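Local coordinates for protein alkylhalidase CmlS (Streptomyces venezuelae, PDB 3I3L) that acts as a flavin-dependent halogenase in chloramphenicol biosynthesis and carries FAD joined covalently to an aspartate, at residues A[64-69]-A[326-331]; A[86-91]-A[123-128]; A[213-218]-A[241-246]. All coordinates share one frame; numbering follows the deposited sequence.

Interaction 1: residues A[64-69]-A[326-331]. With FAD (flavin-adenine dinucleotide), chain B.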
loop_
_atom_site.group_PDB
_atom_site.type_symbol
_atom_site.label_atom_id
_atom_site.label_comp_id
_atom_site.label_asym_id
_atom_site.label_seq_id
_atom_site.Cartn_x
_atom_site.Cartn_y
_atom_site.Cartn_z
ATOM N N GLU A 64 3.538 -5.926 11.535
ATOM C CA GLU A 64 2.439 -6.527 12.261
ATOM C C GLU A 64 1.060 -5.894 12.071
ATOM O O GLU A 64 0.041 -6.471 12.518
ATOM C CB GLU A 64 2.812 -6.558 13.730
ATOM C CG GLU A 64 4.054 -7.448 13.947
ATOM C CD GLU A 64 4.839 -7.072 15.181
ATOM O OE1 GLU A 64 5.134 -5.861 15.378
ATOM O OE2 GLU A 64 5.183 -8.011 15.941
ATOM N N SER A 65 1.009 -4.725 11.431
ATOM C CA SER A 65 -0.256 -3.981 11.395
ATOM C C SER A 65 -0.810 -4.033 9.985
ATOM O O SER A 65 -0.155 -3.571 9.003
ATOM C CB SER A 65 -0.054 -2.530 11.872
ATOM O OG SER A 65 -1.235 -1.766 11.823
ATOM N N LEU A 66 -2.011 -4.616 9.878
ATOM C CA LEU A 66 -2.629 -4.892 8.579
ATOM C C LEU A 66 -3.709 -3.913 8.145
ATOM O O LEU A 66 -4.086 -2.986 8.907
ATOM C CB LEU A 66 -3.159 -6.315 8.596
ATOM C CG LEU A 66 -2.136 -7.394 9.040
ATOM C CD1 LEU A 66 -2.695 -8.794 8.824
ATOM C CD2 LEU A 66 -0.828 -7.193 8.241
ATOM N N LEU A 67 -4.239 -4.110 6.931
ATOM C CA LEU A 67 -5.197 -3.132 6.363
ATOM C C LEU A 67 -6.473 -3.837 5.889
ATOM O O LEU A 67 -6.474 -5.057 5.595
ATOM C CB LEU A 67 -4.537 -2.334 5.216
ATOM C CG LEU A 67 -3.408 -1.342 5.604
ATOM C CD1 LEU A 67 -2.726 -0.723 4.297
ATOM C CD2 LEU A 67 -3.913 -0.189 6.551
ATOM N N PRO A 68 -7.562 -3.098 5.835
ATOM C CA PRO A 68 -8.866 -3.645 5.388
ATOM C C PRO A 68 -8.787 -4.320 4.037
ATOM O O PRO A 68 -9.470 -5.337 3.815
ATOM C CB PRO A 68 -9.760 -2.389 5.282
ATOM C CG PRO A 68 -9.221 -1.493 6.349
ATOM C CD PRO A 68 -7.691 -1.723 6.326
ATOM N N GLY A 69 -7.974 -3.752 3.136
ATOM C CA GLY A 69 -7.865 -4.274 1.763
ATOM C C GLY A 69 -7.355 -5.709 1.734
ATOM O O GLY A 69 -7.735 -6.501 0.872
ATOM N N GLN A 326 1.679 -0.386 4.665
ATOM C CA GLN A 326 1.246 -0.821 3.382
ATOM C C GLN A 326 1.877 -2.166 2.945
ATOM O O GLN A 326 1.558 -2.709 1.863
ATOM C CB GLN A 326 1.625 0.230 2.331
ATOM C CG GLN A 326 0.995 1.604 2.558
ATOM C CD GLN A 326 -0.355 1.778 1.846
ATOM O OE1 GLN A 326 -1.395 1.911 2.511
ATOM N NE2 GLN A 326 -0.341 1.787 0.509
ATOM N N GLY A 327 2.831 -2.653 3.717
ATOM C CA GLY A 327 3.747 -3.681 3.170
ATOM C C GLY A 327 3.000 -4.992 2.853
ATOM O O GLY A 327 3.144 -5.510 1.773
ATOM N N VAL A 328 2.299 -5.546 3.843
ATOM C CA VAL A 328 1.552 -6.788 3.668
ATOM C C VAL A 328 0.425 -6.615 2.665
ATOM O O VAL A 328 0.123 -7.504 1.880
ATOM C CB VAL A 328 1.022 -7.346 5.010
ATOM C CG1 VAL A 328 0.113 -8.631 4.757
ATOM C CG2 VAL A 328 2.192 -7.681 5.914
ATOM N N HIS A 329 -0.185 -5.450 2.673
ATOM C CA HIS A 329 -1.184 -5.150 1.666
ATOM C C HIS A 329 -0.634 -5.210 0.234
ATOM O O HIS A 329 -1.237 -5.805 -0.677
ATOM C CB HIS A 329 -1.844 -3.774 1.887
ATOM C CG HIS A 329 -2.808 -3.438 0.801
ATOM N ND1 HIS A 329 -3.981 -4.149 0.615
ATOM C CD2 HIS A 329 -2.757 -2.514 -0.196
ATOM C CE1 HIS A 329 -4.606 -3.673 -0.447
ATOM N NE2 HIS A 329 -3.894 -2.673 -0.944
ATOM N N LEU A 330 0.490 -4.575 -0.001
ATOM C CA LEU A 330 1.083 -4.624 -1.373
ATOM C C LEU A 330 1.592 -6.020 -1.693
ATOM O O LEU A 330 1.494 -6.456 -2.833
ATOM C CB LEU A 330 2.187 -3.619 -1.501
ATOM C CG LEU A 330 1.724 -2.157 -1.541
ATOM C CD1 LEU A 330 2.930 -1.245 -1.591
ATOM C CD2 LEU A 330 0.856 -1.928 -2.792
ATOM N N ALA A 331 2.081 -6.763 -0.697
ATOM C CA ALA A 331 2.441 -8.170 -0.964
ATOM C C ALA A 331 1.179 -8.962 -1.430
ATOM O O ALA A 331 1.250 -9.752 -2.351
ATOM C CB ALA A 331 3.022 -8.847 0.298
HETATM P PA FAD B . 8.317 -11.741 3.678
HETATM O O1A FAD B . 9.744 -11.347 3.981
HETATM O O2A FAD B . 7.315 -11.492 4.751
HETATM O O5B FAD B . 8.309 -13.326 3.284
HETATM C C5B FAD B . 9.286 -13.850 2.407
HETATM C C4B FAD B . 9.627 -15.320 2.741
HETATM O O4B FAD B . 10.549 -15.792 1.731
HETATM C C3B FAD B . 10.324 -15.477 4.072
HETATM O O3B FAD B . 9.572 -16.309 4.902
HETATM C C2B FAD B . 11.673 -16.130 3.736
HETATM O O2B FAD B . 11.968 -17.166 4.620
HETATM C C1B FAD B . 11.472 -16.671 2.328
HETATM N N9A FAD B . 12.630 -16.748 1.458
HETATM C C8A FAD B . 13.577 -15.791 1.247
HETATM N N7A FAD B . 14.461 -16.250 0.334
HETATM C C5A FAD B . 14.142 -17.526 0.016
HETATM C C6A FAD B . 14.722 -18.444 -0.841
HETATM N N6A FAD B . 15.798 -18.137 -1.541
HETATM N N1A FAD B . 14.111 -19.660 -0.985
HETATM C C2A FAD B . 12.983 -19.995 -0.277
HETATM N N3A FAD B . 12.420 -19.074 0.552
HETATM C C4A FAD B . 12.985 -17.855 0.699
HETATM N N1 FAD B . 4.030 -4.240 6.794
HETATM C C2 FAD B . 2.715 -4.057 7.187
HETATM O O2 FAD B . 1.837 -4.420 6.416
HETATM N N3 FAD B . 2.402 -3.468 8.384
HETATM C C4 FAD B . 3.390 -3.044 9.233
HETATM O O4 FAD B . 3.070 -2.521 10.349
HETATM C C4X FAD B . 4.719 -3.193 8.834
HETATM N N5 FAD B . 5.730 -2.797 9.666
HETATM C C5X FAD B . 7.036 -3.045 9.309
HETATM C C6 FAD B . 8.081 -2.632 10.149
HETATM C C7 FAD B . 9.383 -2.811 9.750
HETATM C C7M FAD B . 10.531 -2.395 10.640
HETATM C C8 FAD B . 9.628 -3.453 8.541
HETATM C C8M FAD B . 11.009 -3.758 8.119
HETATM C C9 FAD B . 8.600 -3.832 7.671
HETATM C C9A FAD B . 7.297 -3.617 8.093
HETATM N N10 FAD B . 6.302 -4.049 7.264
HETATM C C10 FAD B . 5.024 -3.800 7.596
HETATM C "C1'" FAD B . 6.728 -4.536 5.921
HETATM C "C2'" FAD B . 6.218 -5.939 5.693
HETATM O "O2'" FAD B . 6.576 -6.698 6.777
HETATM C "C3'" FAD B . 6.657 -6.587 4.407
HETATM O "O3'" FAD B . 6.211 -5.810 3.318
HETATM C "C4'" FAD B . 6.028 -8.013 4.263
HETATM O "O4'" FAD B . 6.554 -8.911 5.201
HETATM C "C5'" FAD B . 6.356 -8.576 2.886
HETATM O "O5'" FAD B . 5.740 -9.819 2.708
HETATM P P FAD B . 6.459 -10.794 1.694
HETATM O O1P FAD B . 6.816 -10.036 0.435
HETATM O O2P FAD B . 5.650 -12.080 1.567
HETATM O O3P FAD B . 7.929 -11.066 2.313
#
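Leu66 holds CG anti to its carbonyl carbon (chi1 -52°), while Val328 holds CG1 anti to its backbone N (chi1 175°). These torsions set Leu66 CD2 against the fork of Val328, 3.7 Å from Val328 CB and close to both methyls. Leu67, unlike Leu66, sets out directly toward 326-331. Its CD1 lies 3.4 Å from Gln326 OE1 and packs on His329 CB; the leucine and histidine side chains cross at about a right angle. Gly69 comes in at the edge of the His329 ring, where a CB would clash. The contact is buried, and both segments hold the pyrimidine end of the flavin. Ser65 O accepts from FAD N3 at 2.6 Å, and Ser65 N donates to FAD O4 at 3.2 Å. From the other side Val328 N gives FAD O2 a nearly straight bond of 2.8 Å (166°). FAD O2 thus faces the N-terminal end of helix 327-347, whose dipole would probably stabilise negative charge near FAD N1 and O2. Leu67 is the N-cap of helix 68-76. Around the contact, Leu66 packs on Val123 of strand 122-124 and Phe130 of helix 127-140, and Val328 on Pro33 of helix 33-44.

Interaction 2: residues A[86-91]-A[123-128]. With FAD (flavin-adenine dinucleotide), chain B.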
loop_
_atom_site.group_PDB
_atom_site.type_symbol
_atom_site.label_atom_id
_atom_site.label_comp_id
_atom_site.label_asym_id
_atom_site.label_seq_id
_atom_site.Cartn_x
_atom_site.Cartn_y
_atom_site.Cartn_z
ATOM N N GLN A 86 -9.013 -16.755 15.104
ATOM C CA GLN A 86 -7.730 -16.374 15.711
ATOM C C GLN A 86 -7.863 -15.288 16.784
ATOM O O GLN A 86 -6.968 -15.120 17.593
ATOM C CB GLN A 86 -6.702 -15.940 14.652
ATOM C CG GLN A 86 -6.476 -16.915 13.487
ATOM C CD GLN A 86 -6.256 -18.373 13.943
ATOM O OE1 GLN A 86 -7.085 -19.265 13.673
ATOM N NE2 GLN A 86 -5.162 -18.611 14.640
ATOM N N ASN A 87 -8.977 -14.567 16.785
ATOM C CA ASN A 87 -9.175 -13.446 17.710
ATOM C C ASN A 87 -8.072 -12.385 17.688
ATOM O O ASN A 87 -7.544 -12.010 18.737
ATOM C CB ASN A 87 -9.365 -13.990 19.139
ATOM C CG ASN A 87 -10.736 -14.619 19.328
ATOM O OD1 ASN A 87 -10.831 -15.801 19.651
ATOM N ND2 ASN A 87 -11.809 -13.843 19.058
ATOM N N TYR A 88 -7.718 -11.912 16.485
ATOM C CA TYR A 88 -6.626 -10.959 16.328
ATOM C C TYR A 88 -7.093 -9.670 16.956
ATOM O O TYR A 88 -8.276 -9.361 16.872
ATOM C CB TYR A 88 -6.343 -10.740 14.842
ATOM C CG TYR A 88 -5.657 -11.910 14.144
ATOM C CD1 TYR A 88 -4.528 -12.491 14.657
ATOM C CD2 TYR A 88 -6.146 -12.389 12.963
ATOM C CE1 TYR A 88 -3.922 -13.500 14.046
ATOM C CE2 TYR A 88 -5.525 -13.424 12.304
ATOM C CZ TYR A 88 -4.423 -13.979 12.850
ATOM O OH TYR A 88 -3.805 -15.020 12.220
ATOM N N VAL A 89 -6.191 -8.905 17.570
ATOM C CA VAL A 89 -6.590 -7.581 18.058
ATOM C C VAL A 89 -7.169 -6.762 16.883
ATOM O O VAL A 89 -6.551 -6.729 15.797
ATOM C CB VAL A 89 -5.386 -6.837 18.680
ATOM C CG1 VAL A 89 -5.754 -5.352 19.079
ATOM C CG2 VAL A 89 -4.881 -7.589 19.888
ATOM N N LYS A 90 -8.330 -6.121 17.077
ATOM C CA LYS A 90 -8.950 -5.324 16.003
ATOM C C LYS A 90 -8.392 -3.902 15.915
ATOM O O LYS A 90 -8.209 -3.222 16.932
ATOM C CB LYS A 90 -10.483 -5.302 16.063
ATOM C CG LYS A 90 -11.071 -6.707 15.810
ATOM C CD LYS A 90 -12.197 -6.743 14.760
ATOM C CE LYS A 90 -11.991 -7.920 13.694
ATOM N NZ LYS A 90 -11.689 -9.260 14.318
ATOM N N LYS A 91 -8.128 -3.465 14.688
ATOM C CA LYS A 91 -7.559 -2.119 14.473
ATOM C C LYS A 91 -8.558 -1.233 13.774
ATOM O O LYS A 91 -8.908 -1.514 12.645
ATOM C CB LYS A 91 -6.249 -2.194 13.635
ATOM C CG LYS A 91 -5.913 -0.861 12.956
ATOM C CD LYS A 91 -4.496 -0.768 12.613
ATOM C CE LYS A 91 -4.249 -1.165 11.251
ATOM N NZ LYS A 91 -3.196 -0.205 10.580
ATOM N N VAL A 123 -6.630 -5.717 11.438
ATOM C CA VAL A 123 -6.211 -6.332 12.693
ATOM C C VAL A 123 -4.729 -6.166 12.847
ATOM O O VAL A 123 -4.027 -5.756 11.897
ATOM C CB VAL A 123 -6.497 -7.843 12.651
ATOM C CG1 VAL A 123 -8.012 -8.109 12.658
ATOM C CG2 VAL A 123 -5.828 -8.467 11.369
ATOM N N GLN A 124 -4.251 -6.493 14.031
ATOM C CA GLN A 124 -2.837 -6.519 14.318
ATOM C C GLN A 124 -2.494 -8.003 14.570
ATOM O O GLN A 124 -3.320 -8.715 15.128
ATOM C CB GLN A 124 -2.540 -5.700 15.579
ATOM C CG GLN A 124 -3.396 -4.413 15.748
ATOM C CD GLN A 124 -2.848 -3.278 14.908
ATOM O OE1 GLN A 124 -3.112 -2.105 15.176
ATOM N NE2 GLN A 124 -2.037 -3.608 13.919
ATOM N N VAL A 125 -1.316 -8.472 14.122
ATOM C CA VAL A 125 -0.988 -9.877 14.265
ATOM C C VAL A 125 0.431 -10.113 14.724
ATOM O O VAL A 125 1.312 -9.269 14.577
ATOM C CB VAL A 125 -1.225 -10.707 12.953
ATOM C CG1 VAL A 125 -2.657 -10.420 12.369
ATOM C CG2 VAL A 125 -0.157 -10.338 11.904
ATOM N N LYS A 126 0.644 -11.304 15.257
ATOM C CA LYS A 126 1.943 -11.852 15.433
ATOM C C LYS A 126 2.245 -12.592 14.135
ATOM O O LYS A 126 1.547 -13.566 13.783
ATOM C CB LYS A 126 1.916 -12.771 16.656
ATOM C CG LYS A 126 3.233 -13.344 17.045
ATOM C CD LYS A 126 3.185 -13.878 18.517
ATOM C CE LYS A 126 3.887 -12.883 19.468
ATOM N NZ LYS A 126 3.887 -13.366 20.898
ATOM N N ARG A 127 3.223 -12.088 13.381
ATOM C CA ARG A 127 3.462 -12.535 12.001
ATOM C C ARG A 127 3.839 -14.025 11.892
ATOM O O ARG A 127 3.471 -14.691 10.901
ATOM C CB ARG A 127 4.538 -11.691 11.306
ATOM C CG ARG A 127 4.046 -10.341 10.774
ATOM C CD ARG A 127 3.031 -10.487 9.581
ATOM N NE ARG A 127 3.670 -11.227 8.495
ATOM C CZ ARG A 127 4.539 -10.679 7.629
ATOM N NH1 ARG A 127 4.862 -9.367 7.732
ATOM N NH2 ARG A 127 5.118 -11.446 6.696
ATOM N N GLU A 128 4.565 -14.541 12.882
ATOM C CA GLU A 128 4.910 -15.963 12.913
ATOM C C GLU A 128 3.628 -16.826 12.893
ATOM O O GLU A 128 3.603 -17.894 12.294
ATOM C CB GLU A 128 5.793 -16.281 14.127
ATOM C CG GLU A 128 5.127 -16.032 15.463
ATOM C CD GLU A 128 6.148 -15.748 16.585
ATOM O OE1 GLU A 128 6.506 -16.696 17.321
ATOM O OE2 GLU A 128 6.589 -14.592 16.757
HETATM P PA FAD B . 8.317 -11.741 3.678
HETATM O O1A FAD B . 9.744 -11.347 3.981
HETATM O O2A FAD B . 7.315 -11.492 4.751
HETATM O O5B FAD B . 8.309 -13.326 3.284
HETATM C C5B FAD B . 9.286 -13.850 2.407
HETATM C C4B FAD B . 9.627 -15.320 2.741
HETATM O O4B FAD B . 10.549 -15.792 1.731
HETATM C C3B FAD B . 10.324 -15.477 4.072
HETATM O O3B FAD B . 9.572 -16.309 4.902
HETATM C C2B FAD B . 11.673 -16.130 3.736
HETATM O O2B FAD B . 11.968 -17.166 4.620
HETATM C C1B FAD B . 11.472 -16.671 2.328
HETATM N N9A FAD B . 12.630 -16.748 1.458
HETATM C C8A FAD B . 13.577 -15.791 1.247
HETATM N N7A FAD B . 14.461 -16.250 0.334
HETATM C C5A FAD B . 14.142 -17.526 0.016
HETATM C C6A FAD B . 14.722 -18.444 -0.841
HETATM N N6A FAD B . 15.798 -18.137 -1.541
HETATM N N1A FAD B . 14.111 -19.660 -0.985
HETATM C C2A FAD B . 12.983 -19.995 -0.277
HETATM N N3A FAD B . 12.420 -19.074 0.552
HETATM C C4A FAD B . 12.985 -17.855 0.699
HETATM N N1 FAD B . 4.030 -4.240 6.794
HETATM C C2 FAD B . 2.715 -4.057 7.187
HETATM O O2 FAD B . 1.837 -4.420 6.416
HETATM N N3 FAD B . 2.402 -3.468 8.384
HETATM C C4 FAD B . 3.390 -3.044 9.233
HETATM O O4 FAD B . 3.070 -2.521 10.349
HETATM C C4X FAD B . 4.719 -3.193 8.834
HETATM N N5 FAD B . 5.730 -2.797 9.666
HETATM C C5X FAD B . 7.036 -3.045 9.309
HETATM C C6 FAD B . 8.081 -2.632 10.149
HETATM C C7 FAD B . 9.383 -2.811 9.750
HETATM C C7M FAD B . 10.531 -2.395 10.640
HETATM C C8 FAD B . 9.628 -3.453 8.541
HETATM C C8M FAD B . 11.009 -3.758 8.119
HETATM C C9 FAD B . 8.600 -3.832 7.671
HETATM C C9A FAD B . 7.297 -3.617 8.093
HETATM N N10 FAD B . 6.302 -4.049 7.264
HETATM C C10 FAD B . 5.024 -3.800 7.596
HETATM C "C1'" FAD B . 6.728 -4.536 5.921
HETATM C "C2'" FAD B . 6.218 -5.939 5.693
HETATM O "O2'" FAD B . 6.576 -6.698 6.777
HETATM C "C3'" FAD B . 6.657 -6.587 4.407
HETATM O "O3'" FAD B . 6.211 -5.810 3.318
HETATM C "C4'" FAD B . 6.028 -8.013 4.263
HETATM O "O4'" FAD B . 6.554 -8.911 5.201
HETATM C "C5'" FAD B . 6.356 -8.576 2.886
HETATM O "O5'" FAD B . 5.740 -9.819 2.708
HETATM P P FAD B . 6.459 -10.794 1.694
HETATM O O1P FAD B . 6.816 -10.036 0.435
HETATM O O2P FAD B . 5.650 -12.080 1.567
HETATM O O3P FAD B . 7.929 -11.066 2.313
HETATM O O HOH W 1 -3.235 -10.124 17.574
#
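Val125 CG1 sits over the centre of the Tyr88 ring, 3.6 Å from the centroid and 12° off the ring normal, a CH-pi contact. Gln86 CB covers the opposite face near the rim, so the ring is sandwiched. Tyr88 CB meets Val123 CB at 3.6 Å. With an alanine at Tyr88, Val125 CG1 would probably lose its aromatic partner and a gap would open between Val125 and Gln86. Beside this packing, Gln124 N donates to Val89 O at 2.9 Å (158°). One water joins Val89 N to Gln124 O. Lys90 and Val123 form an antiparallel non-hydrogen-bonded pair. The aliphatic part of Lys91 crosses the Gln124 side chain at about a right angle and carries NZ to the hydroxyl of Ser65. Arg127 bends at chi2 and chi3 to reach FAD. Its NH2 donates to phosphate oxygen FAD O2A at 2.9 Å, in the guanidinium plane, and NH1 to ribityl oxygen FAD O4' at 3.1 Å, so this FAD-binding arginine holds ribityl chain and pyrophosphate. Asp131, by a salt bridge to Arg127 NE, and Gly63 O, accepting from NH1, fix the guanidinium. The contact joins strands 89-97 and 122-124, with Phe130 of helix 127-140 packed on both Tyr88 and Val125.

Interaction 3: residues A[213-218]-A[241-246]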
loop_
_atom_site.group_PDB
_atom_site.type_symbol
_atom_site.label_atom_id
_atom_site.label_comp_id
_atom_site.label_asym_id
_atom_site.label_seq_id
_atom_site.Cartn_x
_atom_site.Cartn_y
_atom_site.Cartn_z
ATOM N N LYS A 213 5.021 -5.137 27.884
ATOM C CA LYS A 213 3.781 -5.534 28.545
ATOM C C LYS A 213 3.081 -4.262 28.994
ATOM O O LYS A 213 3.587 -3.527 29.838
ATOM C CB LYS A 213 4.082 -6.455 29.727
ATOM C CG LYS A 213 2.867 -6.798 30.630
ATOM C CD LYS A 213 2.769 -8.322 30.886
ATOM C CE LYS A 213 3.866 -8.832 31.796
ATOM N NZ LYS A 213 3.503 -8.652 33.243
ATOM N N LEU A 214 1.929 -3.999 28.386
ATOM C CA LEU A 214 1.218 -2.749 28.567
ATOM C C LEU A 214 -0.160 -2.988 28.013
ATOM O O LEU A 214 -0.303 -3.630 26.976
ATOM C CB LEU A 214 1.896 -1.623 27.755
ATOM C CG LEU A 214 1.153 -0.273 27.708
ATOM C CD1 LEU A 214 1.148 0.434 29.074
ATOM C CD2 LEU A 214 1.730 0.632 26.636
ATOM N N LYS A 215 -1.174 -2.482 28.690
ATOM C CA LYS A 215 -2.543 -2.645 28.241
ATOM C C LYS A 215 -2.956 -1.373 27.489
ATOM O O LYS A 215 -2.636 -0.259 27.928
ATOM C CB LYS A 215 -3.463 -2.887 29.451
ATOM C CG LYS A 215 -4.945 -3.179 29.110
ATOM C CD LYS A 215 -5.324 -4.656 29.374
ATOM C CE LYS A 215 -5.495 -4.957 30.879
ATOM N NZ LYS A 215 -5.877 -6.379 31.145
ATOM N N ASP A 216 -3.644 -1.526 26.358
ATOM C CA ASP A 216 -4.102 -0.359 25.630
ATOM C C ASP A 216 -4.703 0.609 26.651
ATOM O O ASP A 216 -5.626 0.244 27.363
ATOM C CB ASP A 216 -5.119 -0.765 24.568
ATOM C CG ASP A 216 -5.544 0.401 23.660
ATOM O OD1 ASP A 216 -5.413 1.580 24.029
ATOM O OD2 ASP A 216 -6.045 0.119 22.556
ATOM N N PRO A 217 -4.176 1.831 26.738
ATOM C CA PRO A 217 -4.645 2.830 27.710
ATOM C C PRO A 217 -5.919 3.550 27.281
ATOM O O PRO A 217 -6.375 4.483 27.968
ATOM C CB PRO A 217 -3.515 3.863 27.710
ATOM C CG PRO A 217 -2.970 3.794 26.316
ATOM C CD PRO A 217 -3.028 2.327 25.957
ATOM N N PHE A 218 -6.465 3.157 26.135
ATOM C CA PHE A 218 -7.674 3.791 25.655
ATOM C C PHE A 218 -8.870 2.829 25.504
ATOM O O PHE A 218 -8.755 1.701 25.022
ATOM C CB PHE A 218 -7.376 4.649 24.385
ATOM C CG PHE A 218 -6.418 5.822 24.649
ATOM C CD1 PHE A 218 -6.790 6.876 25.479
ATOM C CD2 PHE A 218 -5.136 5.836 24.109
ATOM C CE1 PHE A 218 -5.928 7.916 25.733
ATOM C CE2 PHE A 218 -4.276 6.886 24.371
ATOM C CZ PHE A 218 -4.666 7.924 25.161
ATOM N N ILE A 241 -0.464 -5.858 19.644
ATOM C CA ILE A 241 -0.656 -7.132 19.016
ATOM C C ILE A 241 -1.348 -8.142 19.957
ATOM O O ILE A 241 -1.676 -9.254 19.548
ATOM C CB ILE A 241 0.652 -7.734 18.490
ATOM C CG1 ILE A 241 1.609 -7.977 19.628
ATOM C CG2 ILE A 241 1.292 -6.815 17.415
ATOM C CD1 ILE A 241 2.593 -9.034 19.309
ATOM N N LYS A 242 -1.575 -7.738 21.202
ATOM C CA LYS A 242 -2.423 -8.513 22.111
ATOM C C LYS A 242 -3.162 -7.581 23.046
ATOM O O LYS A 242 -3.057 -6.351 22.902
ATOM C CB LYS A 242 -1.619 -9.540 22.905
ATOM C CG LYS A 242 -1.599 -10.878 22.260
ATOM C CD LYS A 242 -0.446 -11.724 22.776
ATOM C CE LYS A 242 -0.384 -13.079 22.034
ATOM N NZ LYS A 242 -0.469 -12.920 20.535
ATOM N N ASP A 243 -3.896 -8.173 23.995
ATOM C CA ASP A 243 -4.535 -7.439 25.086
ATOM C C ASP A 243 -3.518 -6.553 25.833
ATOM O O ASP A 243 -3.769 -5.342 26.071
ATOM C CB ASP A 243 -5.199 -8.421 26.071
ATOM C CG ASP A 243 -5.933 -7.716 27.239
ATOM O OD1 ASP A 243 -6.750 -6.789 26.997
ATOM O OD2 ASP A 243 -5.702 -8.111 28.405
ATOM N N ASP A 244 -2.379 -7.148 26.189
ATOM C CA ASP A 244 -1.388 -6.423 26.978
ATOM C C ASP A 244 0.013 -6.392 26.321
ATOM O O ASP A 244 1.033 -6.251 27.020
ATOM C CB ASP A 244 -1.310 -7.029 28.388
ATOM C CG ASP A 244 -0.645 -8.416 28.398
ATOM O OD1 ASP A 244 -0.875 -9.234 27.452
ATOM O OD2 ASP A 244 0.139 -8.672 29.343
ATOM N N LEU A 245 0.057 -6.520 24.991
ATOM C CA LEU A 245 1.321 -6.638 24.300
ATOM C C LEU A 245 1.444 -5.600 23.207
ATOM O O LEU A 245 0.640 -5.543 22.295
ATOM C CB LEU A 245 1.495 -8.035 23.722
ATOM C CG LEU A 245 2.816 -8.721 23.993
ATOM C CD1 LEU A 245 3.135 -9.695 22.875
ATOM C CD2 LEU A 245 3.923 -7.721 24.139
ATOM N N TYR A 246 2.488 -4.788 23.303
ATOM C CA TYR A 246 2.746 -3.738 22.313
ATOM C C TYR A 246 4.075 -3.938 21.620
ATOM O O TYR A 246 5.080 -4.213 22.269
ATOM C CB TYR A 246 2.687 -2.361 22.940
ATOM C CG TYR A 246 1.307 -1.734 22.930
ATOM C CD1 TYR A 246 0.355 -2.076 23.868
ATOM C CD2 TYR A 246 0.971 -0.768 21.980
ATOM C CE1 TYR A 246 -0.875 -1.448 23.888
ATOM C CE2 TYR A 246 -0.278 -0.157 21.980
ATOM C CZ TYR A 246 -1.196 -0.531 22.949
ATOM O OH TYR A 246 -2.435 0.052 22.961
#
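Lys213 and Leu245 form an antiparallel non-hydrogen-bonded pair, and the end-to-end directions of 213-217 and 243-246 are 106° apart. This is the end of the antiparallel strand pair 203-213 and 245-253, where the chains diverge, in the mixed sheet of the FAD binding domain. Leu214 N donates to Asp244 O at 2.8 Å, from 47° out of the carbonyl plane rather than on a lone pair. Tyr246 is the buried residue of the contact. Leu214 CD2 lies over one ring face, offset toward the rim, 4.1 Å from Tyr246 CD1. Leu214 O and Asp216 N approach the ring edge in its plane. At the surface, Lys215 NZ makes a salt bridge to Asp243 OD2 at 3.2 Å, on the syn side of the carboxylate. Lys215 bends at chi2 and chi3 to lay CD beside the same carboxylate. Lys213 meets Asp244 differently. Its CD lies 3.1 Å from Asp244 OD2, but its NZ stays 5.2 Å from Asp244 OD2, so any attraction between these charges is probably long-range. Tyr246 OH ends 3.2 Å from both CA and CG of Asp216, and the carboxylate and ring planes stand 85° apart. Asp216 also folds its own loop into an Asx turn. Its OD2 accepts from Gly224 N, and its OD1 is met from above the carboxylate plane by Phe218 N at 2.8 Å.

From the N terminus, the chain passes 64-69 first and returns to it at 326-331, so interaction 1 closes a loop that encloses the other two. Within it, interaction 2 closes the short loop from 86-91 to 123-128. Interaction 3 follows in series, joining 213-218 to 241-246. None of the loops cross. Interactions 1 and 2 both touch FAD and meet directly, with Glu64 O probably bonded to Val125 N. Interaction 3 touches interaction 2 where Val89 CG2 packs on Lys242 CA. Interactions 2 and 3 both reach the same mixed sheet. Interaction 1 ties segment 64-69, which is bonded to 123-125, to helix 327-347.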